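Local coordinates for protein 23S rRNA (guanine(2535)-N(1))-methyltransferase (Streptomyces viridochromogenes, PDB 1O9G) that methylates N1 of guanosine 2535 in 23S ribosomal RNA, using S-adenosylmethionine as methyl donor, and thereby confers resistance to the orthosomycin antibiotic avilamycin, at residues Arg108-Glu111 with Arg112-Ser116; Arg135-Leu138 with Thr139-Gly143; Val154-Pro157 with Arg158-Ser161. The protein carries 3 engineered substitutions. One frame throughout, in Å; residues are numbered along the deposited sequence.

In the fold
Interactions 1 and 2 lie on consecutive helices, 102-119 and 122-140, and interaction 3 follows them in the chain, between strands 147-151 and 171-175. The centres of interactions 1 and 2 are about 20 Å apart, yet a salt bridge of 3.2 Å between Glu109 OE1 and Arg135 NH2 ties one helix to the other. The centre of interaction 3 is about 39 Å from that of interaction 1 and about 33 Å from that of interaction 2. Both helices lie in the connection from strand 77-84 to its parallel neighbour 147-151, after helix 87-98, and extend from one side of the Rossmann-like methyltransferase sheet; interaction 3 belongs to the sheet's own crossovers.

Interaction 1 (Arg108-Glu111 with Arg112-Ser116); sequences RELE and RREQS
Helix 102-119 brings Arg108 and Arg112, one turn apart, into a guanidinium stack: the side chains lie side by side, pointing the same way, with group centres 3.9 Å apart and planes 23° from parallel. Each covers a face of the other, so their hydrogen-bonding edges remain available. Arg108 NH1 donates, nearly in its own plane, to Glu111 OE1 at 2.8 Å, a salt bridge in which the nitrogen sits above the carboxylate plane. Arg112 NH1 likewise gives an in-plane hydrogen, at 2.9 Å, to Gln115 OE1. Carbonyl oxygens of Val21, for Arg108 NE, and Val20, for Arg112 NH2, hold further edges, which probably offsets the cost of two like charges lying so close. Arg108 sets CG beside its carbonyl carbon and Arg112 beside its backbone N; opposite bends at chi2, 57° and -54°, then bring the groups together. Water 1 accepts from Gln115 NE2 at 2.7 Å and only weakly from Arg108 NH1.

The stack and the two in-helix bonds are i to i+4 and i to i+3 pairings along a regular alpha helix, whose backbone bonds include Arg112 N to Arg108 O at 3.0 Å. On another flank Glu109 and Arg113 lie alongside each other. Arg113 NE and NH2 both point in plane at Glu109 OE2, at 3.0 and 2.8 Å, on the anti side of the carboxylate. Glu109 OE1 bridges to helix 122-140, whose Ala127 and Tyr124 touch Arg112 and Gln115.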
ATOM      1  N   ARG A 108      12.692  10.383  12.755  1.00 15.24           N
ATOM      2  CA  ARG A 108      11.827   9.587  13.604  1.00 15.02           C
ATOM      3  C   ARG A 108      12.585   8.949  14.749  1.00 15.32           C
ATOM      4  O   ARG A 108      12.076   8.902  15.884  1.00 15.46           O
ATOM      5  CB  ARG A 108      11.078   8.555  12.744  1.00 15.04           C
ATOM      6  CG  ARG A 108      10.073   7.684  13.471  1.00 14.12           C
ATOM      7  CD  ARG A 108       9.001   8.406  14.202  1.00 16.27           C
ATOM      8  NE  ARG A 108       7.848   7.542  14.427  1.00 16.44           N
ATOM      9  CZ  ARG A 108       6.826   7.820  15.215  1.00 19.94           C
ATOM     10  NH1 ARG A 108       6.782   8.931  15.920  1.00 21.45           N
ATOM     11  NH2 ARG A 108       5.836   6.957  15.289  1.00 25.24           N
ATOM     12  N   GLU A 109      13.765   8.435  14.460  1.00 15.84           N
ATOM     13  CA  GLU A 109      14.617   7.833  15.493  1.00 16.32           C
ATOM     14  C   GLU A 109      14.927   8.887  16.557  1.00 17.46           C
ATOM     15  O   GLU A 109      14.875   8.591  17.753  1.00 17.16           O
ATOM     16  CB  GLU A 109      15.938   7.295  14.917  1.00 17.90           C
ATOM     17  CG  GLU A 109      16.834   6.628  15.939  1.00 21.56           C
ATOM     18  CD  GLU A 109      18.169   6.163  15.382  1.00 24.97           C
ATOM     19  OE1 GLU A 109      18.337   6.178  14.152  1.00 26.92           O
ATOM     20  OE2 GLU A 109      19.037   5.798  16.201  1.00 28.51           O
ATOM     21  N   LEU A 110      15.249  10.098  16.130  1.00 17.97           N
ATOM     22  CA  LEU A 110      15.610  11.172  17.051  1.00 20.28           C
ATOM     23  C   LEU A 110      14.406  11.511  17.908  1.00 18.53           C
ATOM     24  O   LEU A 110      14.547  11.719  19.109  1.00 18.81           O
ATOM     25  CB  LEU A 110      16.124  12.406  16.319  1.00 23.15           C
ATOM     26  CG  LEU A 110      16.497  13.637  17.119  1.00 28.40           C
ATOM     27  CD1 LEU A 110      17.552  13.315  18.170  1.00 32.96           C
ATOM     28  CD2 LEU A 110      16.991  14.689  16.137  1.00 32.82           C
ATOM     29  N   GLU A 111      13.227  11.601  17.311  1.00 17.12           N
ATOM     30  CA  GLU A 111      12.002  11.878  18.053  1.00 17.95           C
ATOM     31  C   GLU A 111      11.791  10.855  19.167  1.00 15.50           C
ATOM     32  O   GLU A 111      11.472  11.211  20.299  1.00 15.96           O
ATOM     33  CB  GLU A 111      10.772  11.894  17.137  1.00 18.14           C
ATOM     34  CG  GLU A 111       9.456  12.092  17.871  1.00 21.26           C
ATOM     35  CD  GLU A 111       8.235  12.170  16.959  1.00 27.26           C
ATOM     36  OE1 GLU A 111       8.131  11.378  15.992  1.00 28.57           O
ATOM     37  OE2 GLU A 111       7.372  13.031  17.207  1.00 36.48           O
ATOM     38  N   ARG A 112      11.952   9.578  18.825  1.00 14.54           N
ATOM     39  CA  ARG A 112      11.795   8.482  19.775  1.00 14.16           C
ATOM     40  C   ARG A 112      12.844   8.558  20.890  1.00 14.79           C
ATOM     41  O   ARG A 112      12.531   8.317  22.058  1.00 13.95           O
ATOM     42  CB  ARG A 112      11.865   7.128  19.080  1.00 13.86           C
ATOM     43  CG  ARG A 112      10.651   6.805  18.237  1.00 15.46           C
ATOM     44  CD  ARG A 112       9.365   6.922  18.998  1.00 15.44           C
ATOM     45  NE  ARG A 112       8.240   6.211  18.416  1.00 17.23           N
ATOM     46  CZ  ARG A 112       6.984   6.394  18.798  1.00 19.60           C
ATOM     47  NH1 ARG A 112       6.677   7.326  19.683  1.00 21.28           N
ATOM     48  NH2 ARG A 112       6.018   5.661  18.276  1.00 21.25           N
ATOM     49  N   ARG A 113      14.086   8.863  20.549  1.00 14.45           N
ATOM     50  CA  ARG A 113      15.135   9.033  21.559  1.00 16.65           C
ATOM     51  C   ARG A 113      14.847  10.182  22.496  1.00 17.18           C
ATOM     52  O   ARG A 113      15.072  10.059  23.715  1.00 18.04           O
ATOM     53  CB  ARG A 113      16.505   9.205  20.921  1.00 19.24           C
ATOM     54  CG  ARG A 113      16.982   7.962  20.224  1.00 21.59           C
ATOM     55  CD  ARG A 113      18.426   7.986  19.801  1.00 26.92           C
ATOM     56  NE  ARG A 113      18.716   6.801  19.015  1.00 27.62           N
ATOM     57  CZ  ARG A 113      18.930   5.587  19.517  1.00 29.56           C
ATOM     58  NH1 ARG A 113      18.913   5.374  20.825  1.00 30.13           N
ATOM     59  NH2 ARG A 113      19.160   4.569  18.687  1.00 31.87           N
ATOM     60  N   GLU A 114      14.320  11.286  21.962  1.00 17.43           N
ATOM     61  CA  GLU A 114      13.938  12.415  22.792  1.00 18.75           C
ATOM     62  C   GLU A 114      12.785  12.018  23.742  1.00 16.88           C
ATOM     63  O   GLU A 114      12.787  12.390  24.911  1.00 17.19           O
ATOM     64  CB  GLU A 114      13.585  13.641  21.958  1.00 20.76           C
ATOM     65  CG  GLU A 114      14.791  14.265  21.262  1.00 28.87           C
ATOM     66  CD  GLU A 114      14.426  15.361  20.269  1.00 37.53           C
ATOM     67  OE1 GLU A 114      13.359  15.270  19.600  1.00 40.84           O
ATOM     68  OE2 GLU A 114      15.227  16.315  20.133  1.00 46.01           O
ATOM     69  N   GLN A 115      11.815  11.268  23.244  1.00 15.16           N
ATOM     70  CA  GLN A 115      10.707  10.784  24.055  1.00 14.55           C
ATOM     71  C   GLN A 115      11.196   9.848  25.154  1.00 14.72           C
ATOM     72  O   GLN A 115      10.679   9.876  26.271  1.00 13.67           O
ATOM     73  CB  GLN A 115       9.659  10.095  23.177  1.00 14.70           C
ATOM     74  CG  GLN A 115       8.851  11.057  22.332  1.00 17.86           C
ATOM     75  CD  GLN A 115       7.976  10.353  21.320  1.00 19.34           C
ATOM     76  OE1 GLN A 115       8.381   9.359  20.759  1.00 18.62           O
ATOM     77  NE2 GLN A 115       6.766  10.854  21.123  1.00 26.59           N
ATOM     78  N   SER A 116      12.184   9.010  24.851  1.00 14.11           N
ATOM     79  CA  SER A 116      12.841   8.179  25.857  1.00 14.72           C
ATOM     80  C   SER A 116      13.394   9.029  26.960  1.00 15.94           C
ATOM     81  O   SER A 116      13.171   8.743  28.142  1.00 15.90           O
ATOM     82  CB  SER A 116      13.983   7.366  25.249  1.00 15.58           C
ATOM     83  OG  SER A 116      14.782   6.757  26.242  1.00 18.35           O
TER
HETATM   84  O   HOH W   1       5.466  10.418  18.750  1.00 40.33           O

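Interaction 2 (Arg135-Leu138 with Thr139-Gly143); sequences RERL and TAEGG
Thr139 bends its hydroxyl back onto the carbonyl of Arg135, one turn earlier near the C-terminal end of helix 122-140. Because its OG1 sits beside its own backbone N (chi1 -65°), both groups address the same oxygen: Thr139 N and Thr139 OG1 each lie 2.9 Å from Arg135 O, arriving from opposite faces of the carbonyl plane. Water 2 donates to Thr139 OG1 at 2.9 Å and accepts from Arg135 NH1 at 3.1 Å, in the plane of the guanidinium. The Arg135 chain runs straight out to CD and then turns at chi3 (38°).

Arg137 and Glu141 run side by side, but the carboxylate lies against the Arg137 methylenes (Glu141 OE2 to Arg137 CB 3.7 Å), not against the guanidinium, which turns away to a salt bridge with Asp15; Arg137 NE is 5.3 Å from Glu141 OE2. Leu138 packs against Pro102 and Leu105 of the neighbouring helix, its CD1 3.3 Å from Gly143 O. At Glu141 the chain leaves helical geometry, and Gly143 N closes back on Leu138 O at 2.8 Å, an i to i+5 bond often found at helix ends. Both glycines have positive phi; at Gly142 (phi 145°) a CB would be jammed against the preceding carbonyl oxygen. Arg135 O is thus gripped twice, the Thr139 hydroxyl donating to it while accepting from water 2, and where the helical pattern stops Arg137 O and Leu138 O receive Glu141 N and Gly143 N.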
ATOM      1  N   ARG A 135      16.422   2.105   8.744  1.00 15.43           N
ATOM      2  CA  ARG A 135      17.313   2.997   7.995  1.00 15.78           C
ATOM      3  C   ARG A 135      18.497   2.246   7.402  1.00 17.13           C
ATOM      4  O   ARG A 135      18.846   2.468   6.249  1.00 17.25           O
ATOM      5  CB  ARG A 135      17.808   4.168   8.827  1.00 17.91           C
ATOM      6  CG  ARG A 135      18.735   5.117   8.090  1.00 19.63           C
ATOM      7  CD  ARG A 135      19.186   6.346   8.858  1.00 24.19           C
ATOM      8  NE  ARG A 135      19.435   6.078  10.265  1.00 26.66           N
ATOM      9  CZ  ARG A 135      20.478   5.439  10.753  1.00 32.51           C
ATOM     10  NH1 ARG A 135      21.455   5.017   9.960  1.00 35.24           N
ATOM     11  NH2 ARG A 135      20.558   5.254  12.069  1.00 32.25           N
ATOM     12  N   GLU A 136      19.111   1.368   8.176  1.00 18.35           N
ATOM     13  CA  GLU A 136      20.241   0.593   7.694  1.00 21.02           C
ATOM     14  C   GLU A 136      19.838  -0.309   6.518  1.00 20.44           C
ATOM     15  O   GLU A 136      20.573  -0.388   5.532  1.00 21.61           O
ATOM     16  CB  GLU A 136      20.901  -0.204   8.829  1.00 23.91           C
ATOM     17  CG  GLU A 136      21.510   0.702   9.898  1.00 27.36           C
ATOM     18  CD  GLU A 136      21.942  -0.026  11.158  1.00 34.76           C
ATOM     19  OE1 GLU A 136      21.516  -1.187  11.377  1.00 37.50           O
ATOM     20  OE2 GLU A 136      22.714   0.585  11.929  1.00 37.81           O
ATOM     21  N   ARG A 137      18.689  -0.964   6.601  1.00 19.42           N
ATOM     22  CA  ARG A 137      18.176  -1.767   5.498  1.00 19.47           C
ATOM     23  C   ARG A 137      17.842  -0.898   4.274  1.00 17.05           C
ATOM     24  O   ARG A 137      18.237  -1.248   3.163  1.00 17.76           O
ATOM     25  CB  ARG A 137      16.969  -2.634   5.925  1.00 19.54           C
ATOM     26  CG  ARG A 137      17.357  -3.802   6.802  1.00 24.34           C
ATOM     27  CD  ARG A 137      16.280  -4.863   7.049  1.00 27.53           C
ATOM     28  NE  ARG A 137      15.175  -4.430   7.913  1.00 28.20           N
ATOM     29  CZ  ARG A 137      15.170  -4.480   9.250  1.00 27.67           C
ATOM     30  NH1 ARG A 137      16.231  -4.916   9.930  1.00 30.93           N
ATOM     31  NH2 ARG A 137      14.090  -4.096   9.927  1.00 25.30           N
ATOM     32  N   LEU A 138      17.212   0.245   4.488  1.00 15.91           N
ATOM     33  CA  LEU A 138      16.837   1.119   3.398  1.00 15.16           C
ATOM     34  C   LEU A 138      18.078   1.590   2.636  1.00 15.56           C
ATOM     35  O   LEU A 138      18.118   1.570   1.405  1.00 16.13           O
ATOM     36  CB  LEU A 138      16.012   2.311   3.894  1.00 14.86           C
ATOM     37  CG  LEU A 138      15.607   3.404   2.892  1.00 14.67           C
ATOM     38  CD1 LEU A 138      14.652   2.816   1.871  1.00 14.18           C
ATOM     39  CD2 LEU A 138      14.967   4.557   3.590  1.00 16.44           C
ATOM     40  N   THR A 139      19.097   2.010   3.365  1.00 16.04           N
ATOM     41  CA  THR A 139      20.345   2.489   2.802  1.00 17.74           C
ATOM     42  C   THR A 139      21.001   1.401   1.948  1.00 18.48           C
ATOM     43  O   THR A 139      21.453   1.677   0.837  1.00 18.81           O
ATOM     44  CB  THR A 139      21.264   2.920   3.964  1.00 19.89           C
ATOM     45  OG1 THR A 139      20.663   4.043   4.628  1.00 21.95           O
ATOM     46  CG2 THR A 139      22.616   3.400   3.480  1.00 21.89           C
ATOM     47  N   ALA A 140      21.057   0.174   2.463  1.00 19.48           N
ATOM     48  CA  ALA A 140      21.702  -0.928   1.760  1.00 19.84           C
ATOM     49  C   ALA A 140      20.894  -1.459   0.563  1.00 18.40           C
ATOM     50  O   ALA A 140      21.464  -1.986  -0.365  1.00 19.34           O
ATOM     51  CB  ALA A 140      22.048  -2.056   2.725  1.00 22.45           C
ATOM     52  N   GLU A 141      19.585  -1.277   0.587  1.00 19.51           N
ATOM     53  CA  GLU A 141      18.682  -1.879  -0.403  1.00 20.03           C
ATOM     54  C   GLU A 141      18.277  -0.923  -1.529  1.00 20.27           C
ATOM     55  O   GLU A 141      17.441  -1.277  -2.363  1.00 20.58           O
ATOM     56  CB  GLU A 141      17.454  -2.481   0.317  1.00 19.40           C
ATOM     57  CG  GLU A 141      17.834  -3.668   1.192  1.00 20.89           C
ATOM     58  CD  GLU A 141      16.768  -4.153   2.171  1.00 19.77           C
ATOM     59  OE1 GLU A 141      15.604  -3.727   2.080  1.00 21.46           O
ATOM     60  OE2 GLU A 141      17.154  -4.957   3.053  1.00 24.68           O
ATOM     61  N   GLY A 142      18.912   0.245  -1.593  1.00 19.49           N
ATOM     62  CA  GLY A 142      18.702   1.197  -2.669  1.00 20.47           C
ATOM     63  C   GLY A 142      18.760   2.661  -2.268  1.00 19.54           C
ATOM     64  O   GLY A 142      18.779   3.517  -3.164  1.00 21.77           O
ATOM     65  N   GLY A 143      18.765   2.962  -0.963  1.00 18.35           N
ATOM     66  CA  GLY A 143      18.675   4.333  -0.494  1.00 17.85           C
ATOM     67  C   GLY A 143      17.237   4.851  -0.547  1.00 15.72           C
ATOM     68  O   GLY A 143      16.285   4.072  -0.653  1.00 15.33           O
TER
HETATM   69  O   HOH W   2      22.015   5.024   6.951  1.00 39.04           O

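Interaction 3 (Val154-Pro157 with Arg158-Ser161); sequences VFDP and RALS
Asp156 faces Arg158 and Ala159 across a tight turn that leads into helix 160-164. With CG opposite its backbone N (chi1 179°), the Asp156 carboxylate folds forward over the following peptides, and OD1 accepts from Arg158 N at 3.1 Å, a donor that stands above the carboxylate plane. This bond, from a side-chain oxygen to the second amide onward, makes an Asx turn. Beside it runs a type I beta turn over Asp156-Ala159, closed by Ala159 N donating to Asp156 O at 3.0 Å, also from above the carbonyl plane. The Ala159 methyl CB tucks in 4.0 Å from Asp156 OD2. The Arg158 side chain crosses the aspartate: its CB lies 3.6 Å from Asp156 OD1, but the chain leads away and Arg158 NE is 6.5 Å from that oxygen, so no salt bridge forms.

Leu160 directs its CB at 154-157 and packs its branches against the backbone there: CD1 comes within 3.9 Å of Pro157 CA and CD2 within 4.1 Å of Val154 CA. Pro157 O takes a weak bond from Leu160 N and a shorter one, 2.6 Å, from water 3, which bridges it to Ser161 N, four residues on.

The turn lies in the crossover from edge strand 147-151 to parallel strand 171-175, and helix 190-203 backs it: Leu196 and Leu200 touch Val154, Ser199 bonds its carbonyl oxygen and meets Leu160, and Ser202 meets Pro157.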
ATOM      1  N   VAL A 154     -10.063   8.676  -6.910  1.00 22.21           N
ATOM      2  CA  VAL A 154      -9.734   7.535  -7.758  1.00 22.41           C
ATOM      3  C   VAL A 154     -10.873   7.200  -8.716  1.00 22.21           C
ATOM      4  O   VAL A 154     -10.644   6.618  -9.761  1.00 22.38           O
ATOM      5  CB  VAL A 154      -9.357   6.296  -6.900  1.00 24.35           C
ATOM      6  CG1 VAL A 154     -10.570   5.747  -6.114  1.00 26.92           C
ATOM      7  CG2 VAL A 154      -8.760   5.214  -7.766  1.00 25.82           C
ATOM      8  N   PHE A 155     -12.101   7.569  -8.357  1.00 23.67           N
ATOM      9  CA  PHE A 155     -13.248   7.344  -9.231  1.00 25.47           C
ATOM     10  C   PHE A 155     -13.386   8.339 -10.390  1.00 26.24           C
ATOM     11  O   PHE A 155     -14.264   8.176 -11.250  1.00 30.21           O
ATOM     12  CB  PHE A 155     -14.529   7.346  -8.407  1.00 28.73           C
ATOM     13  CG  PHE A 155     -14.649   6.170  -7.500  1.00 31.11           C
ATOM     14  CD1 PHE A 155     -15.286   5.013  -7.929  1.00 34.13           C
ATOM     15  CD2 PHE A 155     -14.108   6.204  -6.228  1.00 30.96           C
ATOM     16  CE1 PHE A 155     -15.398   3.913  -7.091  1.00 39.26           C
ATOM     17  CE2 PHE A 155     -14.211   5.105  -5.388  1.00 35.80           C
ATOM     18  CZ  PHE A 155     -14.856   3.956  -5.825  1.00 39.32           C
ATOM     19  N   ASP A 156     -12.536   9.360 -10.408  1.00 25.30           N
ATOM     20  CA  ASP A 156     -12.549  10.365 -11.464  1.00 27.45           C
ATOM     21  C   ASP A 156     -11.335  10.128 -12.351  1.00 25.77           C
ATOM     22  O   ASP A 156     -10.226  10.524 -11.974  1.00 24.00           O
ATOM     23  CB  ASP A 156     -12.462  11.771 -10.866  1.00 29.54           C
ATOM     24  CG  ASP A 156     -12.457  12.869 -11.928  1.00 35.16           C
ATOM     25  OD1 ASP A 156     -12.575  12.561 -13.144  1.00 37.01           O
ATOM     26  OD2 ASP A 156     -12.365  14.086 -11.640  1.00 39.03           O
ATOM     27  N   PRO A 157     -11.525   9.506 -13.517  1.00 26.55           N
ATOM     28  CA  PRO A 157     -10.394   9.175 -14.396  1.00 26.44           C
ATOM     29  C   PRO A 157      -9.573  10.383 -14.870  1.00 28.56           C
ATOM     30  O   PRO A 157      -8.392  10.231 -15.175  1.00 28.50           O
ATOM     31  CB  PRO A 157     -11.063   8.483 -15.593  1.00 28.71           C
ATOM     32  CG  PRO A 157     -12.483   8.829 -15.526  1.00 31.78           C
ATOM     33  CD  PRO A 157     -12.810   9.079 -14.104  1.00 29.87           C
ATOM     34  N   ARG A 158     -10.186  11.559 -14.914  1.00 33.72           N
ATOM     35  CA  ARG A 158      -9.505  12.768 -15.363  1.00 35.24           C
ATOM     36  C   ARG A 158      -8.587  13.351 -14.305  1.00 32.04           C
ATOM     37  O   ARG A 158      -7.748  14.186 -14.626  1.00 33.88           O
ATOM     38  CB  ARG A 158     -10.531  13.817 -15.793  1.00 41.04           C
ATOM     39  CG  ARG A 158     -11.309  13.431 -17.048  1.00 48.59           C
ATOM     40  CD  ARG A 158     -10.434  13.245 -18.295  1.00 53.81           C
ATOM     41  NE  ARG A 158     -11.240  12.964 -19.484  1.00 63.31           N
ATOM     42  CZ  ARG A 158     -10.871  13.234 -20.743  1.00 70.88           C
ATOM     43  NH1 ARG A 158      -9.684  13.783 -21.014  1.00 70.83           N
ATOM     44  NH2 ARG A 158     -11.696  12.942 -21.744  1.00 79.43           N
ATOM     45  N   ALA A 159      -8.740  12.896 -13.058  1.00 28.40           N
ATOM     46  CA  ALA A 159      -7.891  13.322 -11.945  1.00 26.95           C
ATOM     47  C   ALA A 159      -6.574  12.561 -11.899  1.00 23.57           C
ATOM     48  O   ALA A 159      -5.633  12.968 -11.226  1.00 23.05           O
ATOM     49  CB  ALA A 159      -8.640  13.133 -10.616  1.00 27.75           C
ATOM     50  N   LEU A 160      -6.494  11.458 -12.623  1.00 21.97           N
ATOM     51  CA  LEU A 160      -5.384  10.544 -12.419  1.00 19.67           C
ATOM     52  C   LEU A 160      -4.051  10.964 -13.052  1.00 19.97           C
ATOM     53  O   LEU A 160      -3.004  10.707 -12.482  1.00 18.12           O
ATOM     54  CB  LEU A 160      -5.774   9.124 -12.819  1.00 20.75           C
ATOM     55  CG  LEU A 160      -7.082   8.597 -12.193  1.00 21.34           C
ATOM     56  CD1 LEU A 160      -7.451   7.210 -12.663  1.00 23.65           C
ATOM     57  CD2 LEU A 160      -7.043   8.685 -10.662  1.00 23.00           C
ATOM     58  N   SER A 161      -4.067  11.602 -14.214  1.00 22.11           N
ATOM     59  CA  SER A 161      -2.820  11.945 -14.882  1.00 23.74           C
ATOM     60  C   SER A 161      -1.928  12.856 -14.031  1.00 23.10           C
ATOM     61  O   SER A 161      -0.705  12.685 -14.012  1.00 22.19           O
ATOM     62  CB  SER A 161      -3.079  12.556 -16.259  1.00 29.11           C
ATOM     63  OG  SER A 161      -3.436  13.915 -16.158  1.00 35.37           O
TER
HETATM   64  O   HOH W   3      -6.388  11.650 -16.116  1.00 29.37           O